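Local coordinates for glycoside hydrolase family 16 protein (Akkermansia muciniphila, PDB 6T2N) that probably cleaves internal beta-galactosidic linkages in mucin O-glycans, as an endo-acting O-glycanase of glycoside hydrolase family 16, at residues 142-147 against 312-317; 165-170 against 175-180; 252-257 against 262-267. All blocks are in the same frame, centred on the assembly; numbering follows the deposited sequence.

Interaction 1. Residues 142-147 against 312-317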
loop_
_atom_site.group_PDB
_atom_site.type_symbol
_atom_site.label_atom_id
_atom_site.label_comp_id
_atom_site.label_asym_id
_atom_site.label_seq_id
_atom_site.Cartn_x
_atom_site.Cartn_y
_atom_site.Cartn_z
ATOM N N ASN A 142 -6.823 -4.958 -10.384
ATOM C CA ASN A 142 -5.358 -5.111 -10.613
ATOM C C ASN A 142 -4.877 -4.003 -11.532
ATOM O O ASN A 142 -5.622 -3.637 -12.400
ATOM C CB ASN A 142 -5.028 -6.414 -11.306
ATOM C CG ASN A 142 -5.489 -7.590 -10.498
ATOM O OD1 ASN A 142 -5.613 -8.673 -11.048
ATOM N ND2 ASN A 142 -5.749 -7.380 -9.213
ATOM N N PHE A 143 -3.681 -3.492 -11.307
ATOM C CA PHE A 143 -3.073 -2.424 -12.134
ATOM C C PHE A 143 -1.890 -3.036 -12.860
ATOM O O PHE A 143 -1.191 -3.831 -12.197
ATOM C CB PHE A 143 -2.641 -1.258 -11.247
ATOM C CG PHE A 143 -3.744 -0.743 -10.366
ATOM C CD1 PHE A 143 -4.658 0.177 -10.850
ATOM C CD2 PHE A 143 -3.884 -1.204 -9.068
ATOM C CE1 PHE A 143 -5.692 0.636 -10.044
ATOM C CE2 PHE A 143 -4.924 -0.752 -8.270
ATOM C CZ PHE A 143 -5.827 0.158 -8.765
ATOM N N MET A 144 -1.701 -2.724 -14.149
ATOM C CA MET A 144 -0.460 -3.135 -14.898
ATOM C C MET A 144 0.000 -2.071 -15.883
ATOM O O MET A 144 -0.477 -2.020 -16.974
ATOM C CB MET A 144 -0.623 -4.441 -15.664
ATOM C CG MET A 144 0.701 -5.006 -16.049
ATOM S SD MET A 144 0.552 -6.765 -16.395
ATOM C CE MET A 144 1.821 -6.954 -17.652
ATOM N N PHE A 145 0.940 -1.277 -15.445
ATOM C CA PHE A 145 1.483 -0.104 -16.159
ATOM C C PHE A 145 0.444 1.019 -15.989
ATOM O O PHE A 145 -0.820 0.917 -16.300
ATOM C CB PHE A 145 1.918 -0.418 -17.617
ATOM C CG PHE A 145 2.826 -1.621 -17.783
ATOM C CD1 PHE A 145 3.834 -1.880 -16.864
ATOM C CD2 PHE A 145 2.633 -2.514 -18.815
ATOM C CE1 PHE A 145 4.595 -3.023 -16.951
ATOM C CE2 PHE A 145 3.415 -3.649 -18.917
ATOM C CZ PHE A 145 4.403 -3.892 -17.990
ATOM N N GLY A 146 0.977 2.127 -15.519
ATOM C CA GLY A 146 0.336 3.418 -15.754
ATOM C C GLY A 146 0.803 4.326 -14.674
ATOM O O GLY A 146 1.806 4.005 -14.045
ATOM N N ARG A 147 0.061 5.389 -14.455
ATOM C CA ARG A 147 0.378 6.384 -13.423
ATOM C C ARG A 147 -0.741 6.301 -12.406
ATOM O O ARG A 147 -1.928 6.422 -12.816
ATOM C CB ARG A 147 0.449 7.782 -14.035
ATOM C CG ARG A 147 0.567 8.895 -13.005
ATOM C CD ARG A 147 0.133 10.191 -13.623
ATOM N NE ARG A 147 0.471 11.309 -12.763
ATOM C CZ ARG A 147 1.678 11.843 -12.665
ATOM N NH1 ARG A 147 2.692 11.345 -13.350
ATOM N NH2 ARG A 147 1.885 12.861 -11.861
ATOM N N LYS A 312 -0.700 -6.105 -22.513
ATOM C CA LYS A 312 -1.222 -7.236 -23.317
ATOM C C LYS A 312 -0.054 -8.104 -23.808
ATOM O O LYS A 312 -0.316 -9.260 -24.202
ATOM C CB LYS A 312 -2.069 -6.674 -24.473
ATOM C CG LYS A 312 -3.317 -5.881 -24.061
ATOM C CD LYS A 312 -4.525 -6.735 -23.699
ATOM C CE LYS A 312 -5.204 -7.344 -24.912
ATOM N NZ LYS A 312 -5.735 -8.698 -24.617
ATOM N N GLN A 313 1.185 -7.589 -23.752
ATOM C CA GLN A 313 2.386 -8.263 -24.325
ATOM C C GLN A 313 3.295 -8.859 -23.226
ATOM O O GLN A 313 4.505 -8.991 -23.485
ATOM C CB GLN A 313 3.081 -7.315 -25.326
ATOM C CG GLN A 313 4.116 -6.323 -24.775
ATOM C CD GLN A 313 4.513 -5.278 -25.805
ATOM O OE1 GLN A 313 3.885 -5.193 -26.857
ATOM N NE2 GLN A 313 5.547 -4.457 -25.522
ATOM N N PHE A 314 2.740 -9.330 -22.106
ATOM C CA PHE A 314 3.485 -10.097 -21.076
ATOM C C PHE A 314 2.607 -11.120 -20.375
ATOM O O PHE A 314 1.538 -10.723 -19.909
ATOM C CB PHE A 314 3.998 -9.187 -19.973
ATOM C CG PHE A 314 5.063 -8.246 -20.433
ATOM C CD1 PHE A 314 6.345 -8.708 -20.658
ATOM C CD2 PHE A 314 4.775 -6.929 -20.688
ATOM C CE1 PHE A 314 7.334 -7.859 -21.134
ATOM C CE2 PHE A 314 5.764 -6.072 -21.125
ATOM C CZ PHE A 314 7.043 -6.532 -21.358
ATOM N N ASP A 315 3.094 -12.350 -20.223
ATOM C CA ASP A 315 2.388 -13.423 -19.476
ATOM C C ASP A 315 2.184 -12.869 -18.065
ATOM O O ASP A 315 3.145 -12.699 -17.318
ATOM C CB ASP A 315 3.147 -14.758 -19.560
ATOM C CG ASP A 315 2.645 -15.869 -18.637
ATOM O OD1 ASP A 315 1.564 -15.675 -17.954
ATOM O OD2 ASP A 315 3.345 -16.923 -18.574
ATOM N N PRO A 316 0.963 -12.477 -17.643
ATOM C CA PRO A 316 0.836 -11.846 -16.340
ATOM C C PRO A 316 1.292 -12.811 -15.230
ATOM O O PRO A 316 1.714 -12.322 -14.219
ATOM C CB PRO A 316 -0.638 -11.397 -16.272
ATOM C CG PRO A 316 -1.353 -12.263 -17.297
ATOM C CD PRO A 316 -0.318 -12.570 -18.360
ATOM N N GLU A 317 1.270 -14.136 -15.425
ATOM C CA GLU A 317 1.598 -15.087 -14.317
ATOM C C GLU A 317 3.130 -15.051 -14.039
ATOM O O GLU A 317 3.551 -15.530 -12.931
ATOM C CB GLU A 317 0.952 -16.447 -14.641
ATOM C CG GLU A 317 0.727 -17.415 -13.467
ATOM C CD GLU A 317 0.874 -18.893 -13.886
ATOM O OE1 GLU A 317 2.011 -19.478 -13.731
ATOM O OE2 GLU A 317 -0.125 -19.478 -14.433
#

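Interaction 2. Residues 165-170 against 175-180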
loop_
_atom_site.group_PDB
_atom_site.type_symbol
_atom_site.label_atom_id
_atom_site.label_comp_id
_atom_site.label_asym_id
_atom_site.label_seq_id
_atom_site.Cartn_x
_atom_site.Cartn_y
_atom_site.Cartn_z
ATOM N N TRP A 165 0.538 1.036 -0.586
ATOM C CA TRP A 165 1.416 0.012 -1.182
ATOM C C TRP A 165 0.650 -1.044 -1.986
ATOM O O TRP A 165 -0.554 -1.164 -1.845
ATOM C CB TRP A 165 2.275 -0.551 -0.075
ATOM C CG TRP A 165 1.482 -1.209 0.985
ATOM C CD1 TRP A 165 0.604 -0.612 1.825
ATOM C CD2 TRP A 165 1.504 -2.596 1.343
ATOM N NE1 TRP A 165 0.061 -1.544 2.653
ATOM C CE2 TRP A 165 0.601 -2.764 2.392
ATOM C CE3 TRP A 165 2.185 -3.718 0.870
ATOM C CZ2 TRP A 165 0.358 -3.994 2.980
ATOM C CZ3 TRP A 165 1.954 -4.932 1.463
ATOM C CH2 TRP A 165 1.052 -5.064 2.510
ATOM N N LEU A 166 1.370 -1.678 -2.909
ATOM C CA LEU A 166 0.879 -2.680 -3.893
ATOM C C LEU A 166 1.752 -3.946 -3.828
ATOM O O LEU A 166 2.954 -3.829 -3.613
ATOM C CB LEU A 166 0.950 -2.070 -5.292
ATOM C CG LEU A 166 0.269 -0.712 -5.459
ATOM C CD1 LEU A 166 1.236 0.465 -5.301
ATOM C CD2 LEU A 166 -0.434 -0.638 -6.798
ATOM N N LEU A 167 1.097 -5.099 -3.952
ATOM C CA LEU A 167 1.647 -6.478 -3.991
ATOM C C LEU A 167 1.289 -7.072 -5.355
ATOM O O LEU A 167 0.116 -6.873 -5.777
ATOM C CB LEU A 167 0.987 -7.336 -2.907
ATOM C CG LEU A 167 1.464 -7.130 -1.470
ATOM C CD1 LEU A 167 0.471 -7.726 -0.458
ATOM C CD2 LEU A 167 2.859 -7.702 -1.281
ATOM N N GLY A 168 2.246 -7.784 -5.989
ATOM C CA GLY A 168 2.147 -8.392 -7.348
ATOM C C GLY A 168 1.451 -9.791 -7.245
ATOM O O GLY A 168 1.698 -10.610 -6.289
ATOM N N LYS A 169 0.453 -9.970 -8.139
ATOM C CA LYS A 169 -0.340 -11.231 -8.176
ATOM C C LYS A 169 0.194 -11.956 -9.396
ATOM O O LYS A 169 0.116 -11.390 -10.491
ATOM C CB LYS A 169 -1.867 -11.034 -8.187
ATOM C CG LYS A 169 -2.680 -12.328 -8.016
ATOM C CD LYS A 169 -4.144 -12.202 -8.406
ATOM C CE LYS A 169 -4.820 -11.090 -7.626
ATOM N NZ LYS A 169 -5.620 -10.199 -8.496
ATOM N N ASN A 170 0.757 -13.138 -9.152
ATOM C CA ASN A 170 1.579 -13.942 -10.092
ATOM C C ASN A 170 1.909 -15.263 -9.385
ATOM O O ASN A 170 1.492 -15.464 -8.265
ATOM C CB ASN A 170 2.801 -13.160 -10.670
ATOM C CG ASN A 170 3.767 -12.636 -9.468
ATOM O OD1 ASN A 170 4.037 -13.384 -8.507
ATOM N ND2 ASN A 170 4.221 -11.403 -9.507
ATOM N N PRO A 175 8.732 -12.699 -0.780
ATOM C CA PRO A 175 8.737 -11.403 -1.473
ATOM C C PRO A 175 8.948 -11.451 -2.994
ATOM O O PRO A 175 9.135 -10.393 -3.625
ATOM C CB PRO A 175 9.992 -10.708 -0.920
ATOM C CG PRO A 175 10.804 -11.801 -0.236
ATOM C CD PRO A 175 10.070 -13.119 -0.368
ATOM N N VAL A 176 8.932 -12.669 -3.542
ATOM C CA VAL A 176 9.338 -12.932 -4.933
ATOM C C VAL A 176 8.239 -12.364 -5.816
ATOM O O VAL A 176 8.555 -11.988 -6.919
ATOM C CB VAL A 176 9.607 -14.430 -5.136
ATOM C CG1 VAL A 176 10.019 -14.771 -6.555
ATOM C CG2 VAL A 176 10.660 -14.953 -4.173
ATOM N N ASN A 177 7.013 -12.259 -5.332
ATOM C CA ASN A 177 5.882 -11.758 -6.150
ATOM C C ASN A 177 6.222 -10.296 -6.612
ATOM O O ASN A 177 5.630 -9.797 -7.571
ATOM C CB ASN A 177 4.523 -11.966 -5.422
ATOM C CG ASN A 177 4.329 -11.200 -4.133
ATOM O OD1 ASN A 177 5.134 -11.304 -3.204
ATOM N ND2 ASN A 177 3.231 -10.478 -4.051
ATOM N N GLY A 178 6.851 -9.546 -5.697
ATOM C CA GLY A 178 6.970 -8.061 -5.750
ATOM C C GLY A 178 6.085 -7.244 -4.774
ATOM O O GLY A 178 4.957 -7.637 -4.435
ATOM N N GLU A 179 6.610 -6.093 -4.378
ATOM C CA GLU A 179 5.980 -5.131 -3.472
ATOM C C GLU A 179 6.498 -3.730 -3.790
ATOM O O GLU A 179 7.713 -3.494 -3.712
ATOM C CB GLU A 179 6.267 -5.478 -2.014
ATOM C CG GLU A 179 5.221 -4.838 -1.071
ATOM C CD GLU A 179 5.578 -4.821 0.413
ATOM O OE1 GLU A 179 5.890 -5.917 0.985
ATOM O OE2 GLU A 179 5.640 -3.712 0.957
ATOM N N ILE A 180 5.567 -2.816 -4.041
ATOM C CA ILE A 180 5.798 -1.370 -4.343
ATOM C C ILE A 180 5.141 -0.560 -3.223
ATOM O O ILE A 180 3.915 -0.528 -3.174
ATOM C CB ILE A 180 5.189 -1.032 -5.713
ATOM C CG1 ILE A 180 5.629 -2.036 -6.775
ATOM C CG2 ILE A 180 5.483 0.397 -6.123
ATOM C CD1 ILE A 180 4.762 -1.979 -7.989
#

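Interaction 3. Residues 252-257 against 262-267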
loop_
_atom_site.group_PDB
_atom_site.type_symbol
_atom_site.label_atom_id
_atom_site.label_comp_id
_atom_site.label_asym_id
_atom_site.label_seq_id
_atom_site.Cartn_x
_atom_site.Cartn_y
_atom_site.Cartn_z
ATOM N N THR A 252 16.988 -4.611 -14.707
ATOM C CA THR A 252 17.798 -5.121 -13.552
ATOM C C THR A 252 16.976 -6.011 -12.578
ATOM O O THR A 252 17.596 -6.741 -11.760
ATOM C CB THR A 252 18.429 -3.969 -12.764
ATOM O OG1 THR A 252 17.308 -3.436 -12.054
ATOM C CG2 THR A 252 19.138 -2.940 -13.625
ATOM N N THR A 253 15.646 -6.028 -12.678
ATOM C CA THR A 253 14.805 -6.950 -11.863
ATOM C C THR A 253 14.377 -8.169 -12.695
ATOM O O THR A 253 13.297 -8.711 -12.399
ATOM C CB THR A 253 13.582 -6.233 -11.282
ATOM O OG1 THR A 253 12.563 -5.943 -12.249
ATOM C CG2 THR A 253 13.987 -4.922 -10.651
ATOM N N ASN A 254 15.194 -8.626 -13.647
ATOM C CA ASN A 254 14.966 -9.914 -14.350
ATOM C C ASN A 254 15.321 -11.023 -13.308
ATOM O O ASN A 254 16.510 -10.914 -12.603
ATOM C CB ASN A 254 15.771 -9.984 -15.687
ATOM C CG ASN A 254 15.014 -9.469 -16.952
ATOM O OD1 ASN A 254 13.761 -9.729 -16.946
ATOM N ND2 ASN A 254 15.379 -8.599 -17.669
ATOM N N TYR A 255 14.530 -12.103 -13.299
ATOM C CA TYR A 255 14.841 -13.265 -12.418
ATOM C C TYR A 255 15.560 -14.289 -13.275
ATOM O O TYR A 255 15.185 -14.335 -14.435
ATOM C CB TYR A 255 13.587 -13.917 -11.810
ATOM C CG TYR A 255 12.935 -13.218 -10.637
ATOM C CD1 TYR A 255 13.667 -12.471 -9.728
ATOM C CD2 TYR A 255 11.580 -13.371 -10.410
ATOM C CE1 TYR A 255 13.064 -11.873 -8.640
ATOM C CE2 TYR A 255 10.947 -12.741 -9.349
ATOM C CZ TYR A 255 11.701 -12.007 -8.454
ATOM O OH TYR A 255 11.111 -11.408 -7.403
ATOM N N ALA A 256 16.407 -15.124 -12.660
ATOM C CA ALA A 256 17.314 -16.131 -13.270
ATOM C C ALA A 256 16.532 -17.176 -14.055
ATOM O O ALA A 256 15.338 -17.439 -13.659
ATOM C CB ALA A 256 18.136 -16.810 -12.202
ATOM N N ASN A 257 17.228 -17.739 -15.085
ATOM C CA ASN A 257 16.768 -18.772 -16.072
ATOM C C ASN A 257 15.689 -18.086 -17.038
ATOM O O ASN A 257 15.674 -16.934 -17.555
ATOM C CB ASN A 257 16.256 -20.003 -15.321
ATOM C CG ASN A 257 17.338 -20.510 -14.392
ATOM O OD1 ASN A 257 18.308 -21.147 -14.828
ATOM N ND2 ASN A 257 17.193 -20.186 -13.119
ATOM N N PRO A 262 9.094 -9.894 -11.660
ATOM C CA PRO A 262 7.850 -9.734 -10.931
ATOM C C PRO A 262 7.144 -8.386 -11.172
ATOM O O PRO A 262 5.946 -8.276 -10.821
ATOM C CB PRO A 262 8.371 -9.845 -9.501
ATOM C CG PRO A 262 9.675 -9.150 -9.538
ATOM C CD PRO A 262 10.265 -9.740 -10.783
ATOM N N PHE A 263 7.844 -7.400 -11.734
ATOM C CA PHE A 263 7.316 -6.022 -11.919
ATOM C C PHE A 263 6.642 -5.830 -13.284
ATOM O O PHE A 263 6.262 -4.690 -13.611
ATOM C CB PHE A 263 8.438 -5.016 -11.665
ATOM C CG PHE A 263 8.816 -4.962 -10.209
ATOM C CD1 PHE A 263 7.830 -4.731 -9.246
ATOM C CD2 PHE A 263 10.132 -5.117 -9.804
ATOM C CE1 PHE A 263 8.144 -4.667 -7.909
ATOM C CE2 PHE A 263 10.447 -5.065 -8.459
ATOM C CZ PHE A 263 9.445 -4.845 -7.520
ATOM N N ARG A 264 6.495 -6.900 -14.069
ATOM C CA ARG A 264 5.699 -6.876 -15.333
ATOM C C ARG A 264 4.522 -7.844 -15.145
ATOM O O ARG A 264 4.137 -8.534 -16.071
ATOM C CB ARG A 264 6.571 -7.233 -16.551
ATOM C CG ARG A 264 7.876 -6.444 -16.674
ATOM C CD ARG A 264 8.704 -6.785 -17.931
ATOM N NE ARG A 264 9.735 -5.773 -18.287
ATOM C CZ ARG A 264 11.029 -6.022 -18.564
ATOM N NH1 ARG A 264 11.485 -7.270 -18.574
ATOM N NH2 ARG A 264 11.874 -5.010 -18.801
ATOM N N THR A 265 4.000 -7.923 -13.941
ATOM C CA THR A 265 2.755 -8.655 -13.643
ATOM C C THR A 265 1.842 -7.628 -13.015
ATOM O O THR A 265 2.310 -6.547 -12.662
ATOM C CB THR A 265 3.037 -9.904 -12.796
ATOM O OG1 THR A 265 3.501 -9.610 -11.469
ATOM C CG2 THR A 265 4.056 -10.766 -13.509
ATOM N N PRO A 266 0.525 -7.909 -12.912
ATOM C CA PRO A 266 -0.387 -6.991 -12.226
ATOM C C PRO A 266 -0.173 -6.982 -10.705
ATOM O O PRO A 266 0.241 -7.991 -10.060
ATOM C CB PRO A 266 -1.765 -7.495 -12.647
ATOM C CG PRO A 266 -1.559 -8.960 -12.920
ATOM C CD PRO A 266 -0.160 -9.081 -13.481
ATOM N N PHE A 267 -0.439 -5.806 -10.157
ATOM C CA PHE A 267 -0.247 -5.468 -8.719
ATOM C C PHE A 267 -1.570 -4.975 -8.109
ATOM O O PHE A 267 -2.262 -4.164 -8.774
ATOM C CB PHE A 267 0.882 -4.437 -8.644
ATOM C CG PHE A 267 2.247 -5.013 -8.414
ATOM C CD1 PHE A 267 2.929 -5.611 -9.436
ATOM C CD2 PHE A 267 2.833 -4.962 -7.172
ATOM C CE1 PHE A 267 4.193 -6.143 -9.228
ATOM C CE2 PHE A 267 4.092 -5.484 -6.953
ATOM C CZ PHE A 267 4.773 -6.081 -7.988
#

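Interaction 1. Residues 142-147 against 312-317
F314, in the tail that follows helix 305-311, closes against M144 and F145 at the margin of the beta-jelly-roll sandwich expected of family 16. Residues 142-147 pass from one sheet to the other: the short, weakly bonded strand 142-143 pairs with strand 267-275, whereas strand 146-153 belongs to the opposing sheet. The F314 side chain can be followed outward. Its CB meets the methyl CE of M144 at 3.9 Å, where the two side chains cross at about a right angle. With CG anti to the carbonyl carbon (chi1 -68°), the ring swings toward F145. There CD2 lies 4.0 Å from F145 CE2, and CE2 sits 4.1 Å from F145 CZ, while CE1, on the other flank, rests on the R264 side chain. The approach is not a face-to-face stack, since F314 CD2 arrives at the edge of the F145 ring, near its plane.

One face of that same F145 ring carries M144 CG, 4.1 Å above the plane and over its centre, so methionine and tail hold the phenylalanine from different directions. W231 adds an edge-to-face ring contact, and H307 and Q310 of helix 305-311 also touch F145. With an alanine here the ring would be gone, which is likely to open a gap beside F314 CD2 and CE2 and leave M144 CG without the surface it lies over. Beyond F314 the tail turns back on itself in an Asx turn: the backbone N of E317 donates to D315 OD1 at 3.0 Å, approaching from above the carboxylate plane.

Interaction 2. Residues 165-170 against 175-180
N177 and G168 meet through a side-chain-to-backbone bond that a second asparagine complements. The N177 amide donates from ND2 to G168 O at 2.7 Å, nearly straight at 169°, with the acceptor in the amide plane and the donor on a lone pair of the carbonyl. N177 CG lies between its own backbone N and carbonyl carbon (chi1 64°), which turns the amide toward G168. In return N170 ND2 donates to N177 O at 2.9 Å, and the same nitrogen also bonds T265 OG1. The two asparagine side chains run crosswise, their amide planes steeply inclined to each other. N177 belongs to a type I turn from P175 to G178.

This pair of asparagines closes the end of a beta hairpin made by strands 160-168 and 179-181. L166 and I180 form an antiparallel hydrogen-bonded pair: L166 N reaches I180 O at 2.8 Å, and I180 N reaches L166 O at the same 2.8 Å. On the sheet face that both side chains share, L166 CD1 packs 4.2 Å from I180 CB, and beyond them lie L269 and F267 of strand 267-275. The next pair, L167 with E179, is non-hydrogen-bonded and looks to the other face, where the side chains run side by side and L167 CD2 lies 3.7 Å from E179 CG. E179 begins an E-I-D-M-L-E sequence that matches the family 16 signature, whose first glutamate is the nucleophile in relatives. Its carboxylate is bonded by W174 NE1 at OE1, while OE2 comes within 3.5 Å of W165 CE3, with the indole and carboxylate planes 56° apart.

Interaction 3. Residues 252-257 against 262-267
P262 lies across Y255 as a CH-pi contact, the proline ring set transverse to the tyrosine side chain. Its CD stands over one face of the aromatic ring, 3.7 Å from the centroid and 26° off the normal, displaced toward the rim on the CE2 side. On its other flank, P262 CG sits 4.1 Å above a face of the F263 ring, likewise displaced toward the rim, so the proline is laid against one face of each aromatic.

T253 comes to F263 in a different way. It approaches the ring edge rather than a face: CB lies in the ring plane, 3.9 Å from CD2. The threonine hydroxyl is hydrogen-bonded with N261 ND2, and weakly with L250 O. T265 OG1, meanwhile, donates to P262 O at 2.9 Å from above the carbonyl plane, linking T265 back to the carbonyl three residues earlier.

Both segments lie in the excursion between strands 243-249 and 267-275, with 262-267 ending as it enters the second of these. W172 meets Y255 edge to face, and F263 reaches inward to I248 of strand 243-249 and I180 of strand 179-181.

Interactions 1, 2 and 3 gather at one end of the sandwich, their centres 13 Å (1 and 2), 11 Å (1 and 3) and 10 Å (2 and 3) apart. Interaction 3 touches both others: the backbone N of F267 lies 2.9 Å from F143 O, a probable hydrogen bond to interaction 1. Toward interaction 2, Y255 OH is 2.7 Å from V176 O, again probably bonded. Thus the turn that precedes the presumed catalytic sequence in interaction 2 is held by the loop of interaction 3, which the C-terminal tail of interaction 1 packs against in turn. None of the three supplies the calcium ligands, which come from E59, G98 and D297.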